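Local coordinates for group 3 allergen SMIPP-S YvT004A06 (Sarcoptes scabiei type hominis, PDB 3H7T), which belongs to the trypsin family as an inactivated protease paralogue, binds zinc ions, and probably no longer has the serine endopeptidase activity of its relatives, at residues Ser151-Tyr156 with Glu160-Ile165; Ser58-Lys63 with Ser123-Thr128. All coordinates share one frame; numbering follows the deposited sequence. Where two conformers were deposited one is given.

Contact 1. Residues Ser151-Tyr156 with Glu160-Ile165; sequences SCEEQY and EADKYI. With ZN (zinc ion), chain D.
Rotation about the first side-chain bond of Ile-165 puts CG1 beside the backbone N and anti to the carbonyl carbon (chi1 -43°), from where the next bond (chi2 -66°) carries CD1 over the Tyr-156 ring, while CG2 rests on Glu-153 CB. The result is a CH-pi contact with the methyl centred over the ring, Ile-165 CD1 3.8 Å from the Tyr-156 centroid and almost on the normal. The same methyl also meets Cys-152 SG at 3.7 Å. Ala-161 O instead lies at the ring edge, near its plane. At the far end, Tyr-156 OH is hydrogen-bonded to Pro-211 O, which should limit movement of the ring.

With CG anti to the backbone N, Glu-153 runs out extended, laying CG against Asp-162 CB and facing the zinc ion unevenly with both carboxylate oxygens, OE2 closer at 2.5 Å and OE1 longer at 2.7 Å; a water adds a ligand. The carboxylate planes of Glu-153 and Asp-162 stand 54° apart. Glu-153 OE2 and Asp-162 OD1 are 4.4 Å apart, and one water donates to both; this bridge and the nearby cation probably ease the repulsion.

Ala-161 N donates to Tyr-156 O at 2.8 Å and Glu-160 N to Lys-157 O, with Glu-160, at positive phi, the C-prime residue of a Schellman motif. This motif ends helix 149-157, which the Cys-152 to Cys-171 disulfide ties to strand 169-172, as in trypsin-like folds.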
ATOM      1  N   SER A 151       9.979 -17.571  -8.651  1.00 24.22           N
ATOM      2  CA  SER A 151      10.672 -16.908  -9.749  1.00 26.13           C
ATOM      3  C   SER A 151      11.150 -15.501  -9.352  1.00 25.97           C
ATOM      4  O   SER A 151      12.273 -15.095  -9.687  1.00 26.76           O
ATOM      5  CB  SER A 151       9.776 -16.877 -10.995  1.00 26.28           C
ATOM      6  OG  SER A 151      10.053 -15.737 -11.791  1.00 33.68           O
ATOM      7  N   CYS A 152      10.312 -14.779  -8.613  1.00 24.98           N
ATOM      8  CA  CYS A 152      10.676 -13.455  -8.096  1.00 24.30           C
ATOM      9  C   CYS A 152      11.830 -13.540  -7.099  1.00 23.26           C
ATOM     10  O   CYS A 152      12.769 -12.755  -7.172  1.00 22.56           O
ATOM     11  CB  CYS A 152       9.462 -12.788  -7.456  1.00 23.44           C
ATOM     12  SG  CYS A 152       9.731 -11.162  -6.714  1.00 30.31           S
ATOM     13  N   GLU A 153      11.754 -14.499  -6.177  1.00 22.43           N
ATOM     14  CA  GLU A 153      12.844 -14.730  -5.240  1.00 21.92           C
ATOM     15  C   GLU A 153      14.174 -15.030  -5.923  1.00 21.86           C
ATOM     16  O   GLU A 153      15.219 -14.518  -5.500  1.00 21.39           O
ATOM     17  CB  GLU A 153      12.535 -15.861  -4.260  1.00 21.33           C
ATOM     18  CG  GLU A 153      13.711 -16.061  -3.310  1.00 26.92           C
ATOM     19  CD  GLU A 153      13.497 -17.131  -2.278  1.00 33.68           C
ATOM     20  OE1 GLU A 153      13.012 -18.226  -2.630  1.00 36.89           O
ATOM     21  OE2 GLU A 153      13.842 -16.872  -1.108  1.00 37.00           O
ATOM     22  N   GLU A 154      14.128 -15.878  -6.950  1.00 22.29           N
ATOM     23  CA  GLU A 154      15.321 -16.217  -7.734  1.00 24.18           C
ATOM     24  C   GLU A 154      15.948 -14.970  -8.359  1.00 24.56           C
ATOM     25  O   GLU A 154      17.171 -14.799  -8.284  1.00 25.31           O
ATOM     26  CB  GLU A 154      15.008 -17.264  -8.805  1.00 24.65           C
ATOM     27  CG  GLU A 154      14.699 -18.650  -8.247  1.00 30.13           C
ATOM     28  CD  GLU A 154      14.149 -19.610  -9.285  1.00 37.82           C
ATOM     29  OE1 GLU A 154      13.741 -20.727  -8.896  1.00 40.67           O
ATOM     30  OE2 GLU A 154      14.118 -19.256 -10.485  1.00 43.18           O
ATOM     31  N   GLN A 155      15.111 -14.098  -8.940  1.00 24.59           N
ATOM     32  CA  GLN A 155      15.551 -12.804  -9.489  1.00 25.60           C
ATOM     33  C   GLN A 155      16.204 -11.897  -8.440  1.00 25.20           C
ATOM     34  O   GLN A 155      17.255 -11.304  -8.692  1.00 26.78           O
ATOM     35  CB  GLN A 155      14.377 -12.029 -10.108  1.00 25.84           C
ATOM     36  CG  GLN A 155      13.655 -12.677 -11.282  1.00 29.00           C
ATOM     37  CD  GLN A 155      12.555 -11.776 -11.818  1.00 34.24           C
ATOM     38  OE1 GLN A 155      12.780 -10.590 -12.074  1.00 31.96           O
ATOM     39  NE2 GLN A 155      11.356 -12.327 -11.975  1.00 36.41           N
ATOM     40  N   TYR A 156      15.549 -11.754  -7.286  1.00 24.59           N
ATOM     41  CA  TYR A 156      16.087 -10.960  -6.178  1.00 24.26           C
ATOM     42  C   TYR A 156      17.385 -11.556  -5.625  1.00 24.65           C
ATOM     43  O   TYR A 156      18.289 -10.820  -5.202  1.00 23.46           O
ATOM     44  CB  TYR A 156      15.045 -10.819  -5.061  1.00 23.23           C
ATOM     45  CG  TYR A 156      14.106  -9.637  -5.222  1.00 21.62           C
ATOM     46  CD1 TYR A 156      13.186  -9.578  -6.281  1.00 17.76           C
ATOM     47  CD2 TYR A 156      14.131  -8.577  -4.309  1.00 20.03           C
ATOM     48  CE1 TYR A 156      12.329  -8.483  -6.432  1.00 18.26           C
ATOM     49  CE2 TYR A 156      13.274  -7.478  -4.450  1.00 21.85           C
ATOM     50  CZ  TYR A 156      12.379  -7.440  -5.510  1.00 20.61           C
ATOM     51  OH  TYR A 156      11.535  -6.358  -5.647  1.00 22.05           O
ATOM     52  N   GLU A 160      21.535 -10.649  -4.235  1.00 31.45           N
ATOM     53  CA  GLU A 160      21.449 -10.999  -2.808  1.00 32.36           C
ATOM     54  C   GLU A 160      20.346 -10.233  -2.064  1.00 31.43           C
ATOM     55  O   GLU A 160      20.557  -9.754  -0.948  1.00 32.63           O
ATOM     56  CB  GLU A 160      22.812 -10.807  -2.106  1.00 33.35           C
ATOM     57  CG  GLU A 160      24.037 -11.151  -2.956  1.00 38.47           C
ATOM     58  CD  GLU A 160      24.513 -12.583  -2.798  1.00 47.95           C
ATOM     59  OE1 GLU A 160      25.746 -12.782  -2.712  1.00 52.27           O
ATOM     60  OE2 GLU A 160      23.670 -13.510  -2.762  1.00 50.41           O
ATOM     61  N   ALA A 161      19.171 -10.114  -2.678  1.00 29.01           N
ATOM     62  CA  ALA A 161      18.067  -9.382  -2.056  1.00 26.62           C
ATOM     63  C   ALA A 161      16.890 -10.300  -1.740  1.00 25.08           C
ATOM     64  O   ALA A 161      15.797  -9.837  -1.409  1.00 23.11           O
ATOM     65  CB  ALA A 161      17.624  -8.208  -2.946  1.00 25.58           C
ATOM     66  N   ASP A 162      17.130 -11.602  -1.831  1.00 25.85           N
ATOM     67  CA  ASP A 162      16.077 -12.601  -1.639  1.00 26.60           C
ATOM     68  C   ASP A 162      15.420 -12.563  -0.255  1.00 26.05           C
ATOM     69  O   ASP A 162      14.341 -13.114  -0.078  1.00 26.46           O
ATOM     70  CB  ASP A 162      16.599 -14.008  -1.966  1.00 26.84           C
ATOM     71  CG  ASP A 162      17.907 -14.330  -1.264  1.00 30.95           C
ATOM     72  OD1 ASP A 162      17.913 -15.302  -0.489  1.00 30.94           O
ATOM     73  OD2 ASP A 162      18.927 -13.621  -1.488  1.00 33.04           O
ATOM     74  N   LYS A 163      16.055 -11.889   0.704  1.00 25.84           N
ATOM     75  CA  LYS A 163      15.511 -11.720   2.062  1.00 26.30           C
ATOM     76  C   LYS A 163      14.181 -10.949   2.106  1.00 25.95           C
ATOM     77  O   LYS A 163      13.412 -11.092   3.062  1.00 24.61           O
ATOM     78  CB  LYS A 163      16.533 -11.014   2.968  1.00 27.03           C
ATOM     79  CG  LYS A 163      16.683  -9.506   2.667  1.00 31.16           C
ATOM     80  CD  LYS A 163      17.413  -8.749   3.757  1.00 37.79           C
ATOM     81  CE  LYS A 163      18.891  -8.627   3.456  1.00 39.79           C
ATOM     82  NZ  LYS A 163      19.547  -7.734   4.445  1.00 48.69           N
ATOM     83  N   TYR A 164      13.928 -10.120   1.093  1.00 24.77           N
ATOM     84  CA  TYR A 164      12.683  -9.346   1.018  1.00 22.73           C
ATOM     85  C   TYR A 164      11.487 -10.160   0.531  1.00 22.33           C
ATOM     86  O   TYR A 164      10.341  -9.719   0.684  1.00 23.26           O
ATOM     87  CB  TYR A 164      12.854  -8.108   0.123  1.00 22.24           C
ATOM     88  CG  TYR A 164      13.915  -7.139   0.612  1.00 26.42           C
ATOM     89  CD1 TYR A 164      13.857  -6.602   1.900  1.00 27.08           C
ATOM     90  CD2 TYR A 164      14.972  -6.766  -0.212  1.00 26.80           C
ATOM     91  CE1 TYR A 164      14.831  -5.714   2.354  1.00 33.25           C
ATOM     92  CE2 TYR A 164      15.952  -5.872   0.230  1.00 31.69           C
ATOM     93  CZ  TYR A 164      15.875  -5.356   1.514  1.00 32.65           C
ATOM     94  OH  TYR A 164      16.836  -4.479   1.960  1.00 35.06           O
ATOM     95  N   ILE A 165      11.748 -11.335  -0.045  1.00 21.58           N
ATOM     96  CA  ILE A 165      10.689 -12.171  -0.635  1.00 20.58           C
ATOM     97  C   ILE A 165      10.379 -13.371   0.267  1.00 22.50           C
ATOM     98  O   ILE A 165      11.240 -14.226   0.521  1.00 22.46           O
ATOM     99  CB  ILE A 165      11.059 -12.656  -2.073  1.00 20.27           C
ATOM    100  CG1 ILE A 165      11.690 -11.514  -2.915  1.00 22.18           C
ATOM    101  CG2 ILE A 165       9.855 -13.317  -2.769  1.00 20.83           C
ATOM    102  CD1 ILE A 165      10.748 -10.353  -3.227  1.00 17.99           C
TER
HETATM  103 ZN    ZN D 237      12.540 -18.620   0.000  1.00 65.45          ZN
HETATM  104  O   HOH W   1      15.960 -16.076   1.090  1.00 46.22           O
HETATM  105  O   HOH W   2      12.425 -20.346  -1.571  1.00 46.06           O

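Contact 2. Residues Ser58-Lys63 with Ser123-Thr128; sequences SYRTTK and SGWGST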
ATOM      1  N   SER A  58      -8.673  13.077  -6.080  1.00 22.54           N
ATOM      2  CA  SER A  58      -7.677  12.593  -7.054  1.00 23.36           C
ATOM      3  C   SER A  58      -6.296  13.217  -6.818  1.00 22.81           C
ATOM      4  O   SER A  58      -5.280  12.720  -7.319  1.00 22.55           O
ATOM      5  CB  SER A  58      -8.127  12.912  -8.485  1.00 23.05           C
ATOM      6  OG  SER A  58      -9.377  12.326  -8.789  1.00 22.43           O
ATOM      7  N   TYR A  59      -6.270  14.317  -6.068  1.00 22.79           N
ATOM      8  CA  TYR A  59      -5.047  15.055  -5.812  1.00 23.29           C
ATOM      9  C   TYR A  59      -4.356  14.575  -4.542  1.00 23.66           C
ATOM     10  O   TYR A  59      -5.014  14.162  -3.588  1.00 23.95           O
ATOM     11  CB  TYR A  59      -5.326  16.568  -5.765  1.00 23.84           C
ATOM     12  CG  TYR A  59      -5.930  17.072  -7.051  1.00 25.53           C
ATOM     13  CD1 TYR A  59      -5.144  17.246  -8.190  1.00 23.34           C
ATOM     14  CD2 TYR A  59      -7.300  17.351  -7.141  1.00 27.41           C
ATOM     15  CE1 TYR A  59      -5.704  17.693  -9.388  1.00 24.31           C
ATOM     16  CE2 TYR A  59      -7.861  17.799  -8.331  1.00 27.18           C
ATOM     17  CZ  TYR A  59      -7.060  17.971  -9.446  1.00 26.47           C
ATOM     18  OH  TYR A  59      -7.615  18.419 -10.628  1.00 29.04           O
ATOM     19  N   ARG A  60      -3.028  14.653  -4.544  1.00 23.61           N
ATOM     20  CA  ARG A  60      -2.207  14.083  -3.476  1.00 24.22           C
ATOM     21  C   ARG A  60      -2.409  14.744  -2.116  1.00 24.55           C
ATOM     22  O   ARG A  60      -2.427  14.055  -1.087  1.00 23.01           O
ATOM     23  CB  ARG A  60      -0.720  14.126  -3.853  1.00 24.17           C
ATOM     24  CG  ARG A  60       0.161  13.336  -2.891  1.00 24.18           C
ATOM     25  CD  ARG A  60       1.622  13.339  -3.297  1.00 26.00           C
ATOM     26  NE  ARG A  60       2.294  14.641  -3.178  1.00 21.60           N
ATOM     27  CZ  ARG A  60       2.795  15.145  -2.051  1.00 21.59           C
ATOM     28  NH1 ARG A  60       2.677  14.485  -0.909  1.00 21.52           N
ATOM     29  NH2 ARG A  60       3.410  16.329  -2.067  1.00 20.37           N
ATOM     30  N   THR A  61      -2.537  16.074  -2.114  1.00 24.94           N
ATOM     31  CA  THR A  61      -2.531  16.839  -0.863  1.00 25.88           C
ATOM     32  C   THR A  61      -3.693  17.825  -0.736  1.00 26.07           C
ATOM     33  O   THR A  61      -3.860  18.435   0.311  1.00 25.67           O
ATOM     34  CB  THR A  61      -1.201  17.637  -0.667  1.00 25.71           C
ATOM     35  OG1 THR A  61      -1.042  18.595  -1.724  1.00 28.58           O
ATOM     36  CG2 THR A  61       0.007  16.719  -0.635  1.00 27.77           C
ATOM     37  N   THR A  62      -4.483  17.981  -1.799  1.00 26.43           N
ATOM     38  CA  THR A  62      -5.522  19.017  -1.846  1.00 27.04           C
ATOM     39  C   THR A  62      -6.897  18.512  -2.287  1.00 27.71           C
ATOM     40  O   THR A  62      -7.025  17.427  -2.865  1.00 27.41           O
ATOM     41  CB  THR A  62      -5.133  20.171  -2.803  1.00 26.22           C
ATOM     42  OG1 THR A  62      -4.839  19.635  -4.100  1.00 21.23           O
ATOM     43  CG2 THR A  62      -3.931  20.950  -2.280  1.00 26.26           C
ATOM     44  N   LYS A  63      -7.918  19.318  -1.995  1.00 29.05           N
ATOM     45  CA  LYS A  63      -9.287  19.140  -2.512  1.00 30.83           C
ATOM     46  C   LYS A  63     -10.040  17.923  -2.015  1.00 32.58           C
ATOM     47  O   LYS A  63     -10.905  17.393  -2.713  1.00 35.06           O
ATOM     48  CB  LYS A  63      -9.322  19.193  -4.045  1.00 32.03           C
ATOM     49  CG  LYS A  63      -9.641  20.562  -4.590  1.00 32.91           C
ATOM     50  CD  LYS A  63      -9.277  20.673  -6.046  1.00 38.09           C
ATOM     51  CE  LYS A  63      -9.470  22.100  -6.513  1.00 40.82           C
ATOM     52  NZ  LYS A  63      -8.462  22.464  -7.530  1.00 41.97           N
ATOM     53  N   SER A 123      -2.957   1.749  -7.304  1.00 20.38           N
ATOM     54  CA  SER A 123      -3.229   3.171  -7.476  1.00 21.02           C
ATOM     55  C   SER A 123      -2.564   3.970  -6.368  1.00 20.45           C
ATOM     56  O   SER A 123      -2.585   3.570  -5.198  1.00 20.90           O
ATOM     57  CB  SER A 123      -4.745   3.421  -7.509  1.00 21.98           C
ATOM     58  OG  SER A 123      -5.358   2.926  -6.338  1.00 24.96           O
ATOM     59  N   GLY A 124      -1.937   5.083  -6.743  1.00 19.75           N
ATOM     60  CA  GLY A 124      -1.268   5.932  -5.772  1.00 19.22           C
ATOM     61  C   GLY A 124      -0.680   7.188  -6.382  1.00 18.90           C
ATOM     62  O   GLY A 124      -0.906   7.483  -7.559  1.00 18.78           O
ATOM     63  N   TRP A 125       0.071   7.916  -5.565  1.00 18.27           N
ATOM     64  CA  TRP A 125       0.632   9.220  -5.942  1.00 18.30           C
ATOM     65  C   TRP A 125       2.159   9.236  -5.916  1.00 18.92           C
ATOM     66  O   TRP A 125       2.757  10.300  -5.801  1.00 20.73           O
ATOM     67  CB  TRP A 125       0.128  10.306  -4.989  1.00 18.37           C
ATOM     68  CG  TRP A 125      -1.350  10.566  -5.035  1.00 14.42           C
ATOM     69  CD1 TRP A 125      -1.993  11.507  -5.787  1.00 18.61           C
ATOM     70  CD2 TRP A 125      -2.356   9.912  -4.261  1.00 19.79           C
ATOM     71  NE1 TRP A 125      -3.344  11.473  -5.542  1.00 21.29           N
ATOM     72  CE2 TRP A 125      -3.599  10.500  -4.608  1.00 20.77           C
ATOM     73  CE3 TRP A 125      -2.334   8.877  -3.312  1.00 14.92           C
ATOM     74  CZ2 TRP A 125      -4.811  10.083  -4.047  1.00 23.38           C
ATOM     75  CZ3 TRP A 125      -3.546   8.468  -2.742  1.00 21.35           C
ATOM     76  CH2 TRP A 125      -4.764   9.071  -3.113  1.00 19.82           C
ATOM     77  N   GLY A 126       2.790   8.068  -6.035  1.00 18.63           N
ATOM     78  CA  GLY A 126       4.257   7.990  -6.040  1.00 19.66           C
ATOM     79  C   GLY A 126       4.874   8.484  -7.338  1.00 18.71           C
ATOM     80  O   GLY A 126       4.154   8.808  -8.294  1.00 17.23           O
ATOM     81  N   SER A 127       6.210   8.496  -7.379  1.00 18.67           N
ATOM     82  CA  SER A 127       6.952   8.964  -8.548  0.50 18.83           C
ATOM     83  C   SER A 127       6.576   8.179  -9.804  1.00 19.67           C
ATOM     84  O   SER A 127       6.202   6.995  -9.722  1.00 18.98           O
ATOM     85  CB  SER A 127       8.460   8.889  -8.284  0.50 18.85           C
ATOM     86  OG  SER A 127       9.194   9.482  -9.337  0.50 16.45           O
ATOM     87  N   THR A 128       6.658   8.849 -10.957  1.00 19.04           N
ATOM     88  CA  THR A 128       6.285   8.258 -12.239  1.00 20.82           C
ATOM     89  C   THR A 128       7.467   8.033 -13.197  1.00 23.26           C
ATOM     90  O   THR A 128       7.271   7.759 -14.380  1.00 22.05           O
ATOM     91  CB  THR A 128       5.193   9.092 -12.953  1.00 21.50           C
ATOM     92  OG1 THR A 128       5.691  10.416 -13.187  1.00 24.10           O
ATOM     93  CG2 THR A 128       3.904   9.164 -12.100  1.00 14.60           C
TER
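The indole of Trp-125 is met in two ways by the loop 58-63: Ser-58 comes at its edge and Arg-60 lies over one face. At the edge, NE1 donates to the carbonyl O of Ser-58 at 2.9 Å, and the bond is fairly straight, with an N-H...O angle of 159°. The acceptor lies close to the ring plane, yet seen from the peptide the indole nitrogen stands well above the carbonyl plane and is not aligned with a lone pair. This bond satisfies the N-H of a buried side chain and helps to fix the rotation of the ring.

Over the face, Arg-60 CA makes a CH-pi contact, 3.7 Å from the centroid of the five-membered ring. Arg-60 CB touches CD1 of Trp-125 at 3.5 Å, and Arg-60 CG goes on to pack against Trp-125 CB at 3.7 Å. These methylenes follow the indole because CG lies anti to the backbone N of Arg-60 (chi1 -170°). A bend at chi3 then turns the end of the chain away. The guanidinium plane stands 70° from that of the indole, so the two do not stack; the charged group instead forms a cation-pi pair with Phe-25, and Thr-61 CG2 lies over one of its faces.

The contact joins the two barrels of the trypsin-like fold. Segment 58-63 lies in the loop between strands 51-55 and 65-74 of the first barrel, whereas Trp-125 directly follows strand 119-124 of the second. The chain leading into strand 140-147 runs along both partners, where backbone hydrogen bonds pair Leu-139 with Ser-58, Gly-137 with Arg-60 and Ser-136 with Trp-125.

The two contacts do not touch: their centres are 29 Å apart and their nearest atoms about 15 Å. Contact 2 bridges the two barrels, with its centre about 13 Å from that of the chain, whereas contact 1 lies on the periphery, about 20 Å out, where the chain folds back against helix 149-157 after its C-terminal end. Strand 140-147 provides a path between them, since it pairs with strand 119-124, which runs into Trp-125, and leads on toward the helix of contact 1. Zinc distinguishes them further. Contact 1 supplies a ligand through Glu-153, while Glu-178 and Glu-209 are also zinc ligands in this protein; contact 2 is plain structural packing away from the metal sites.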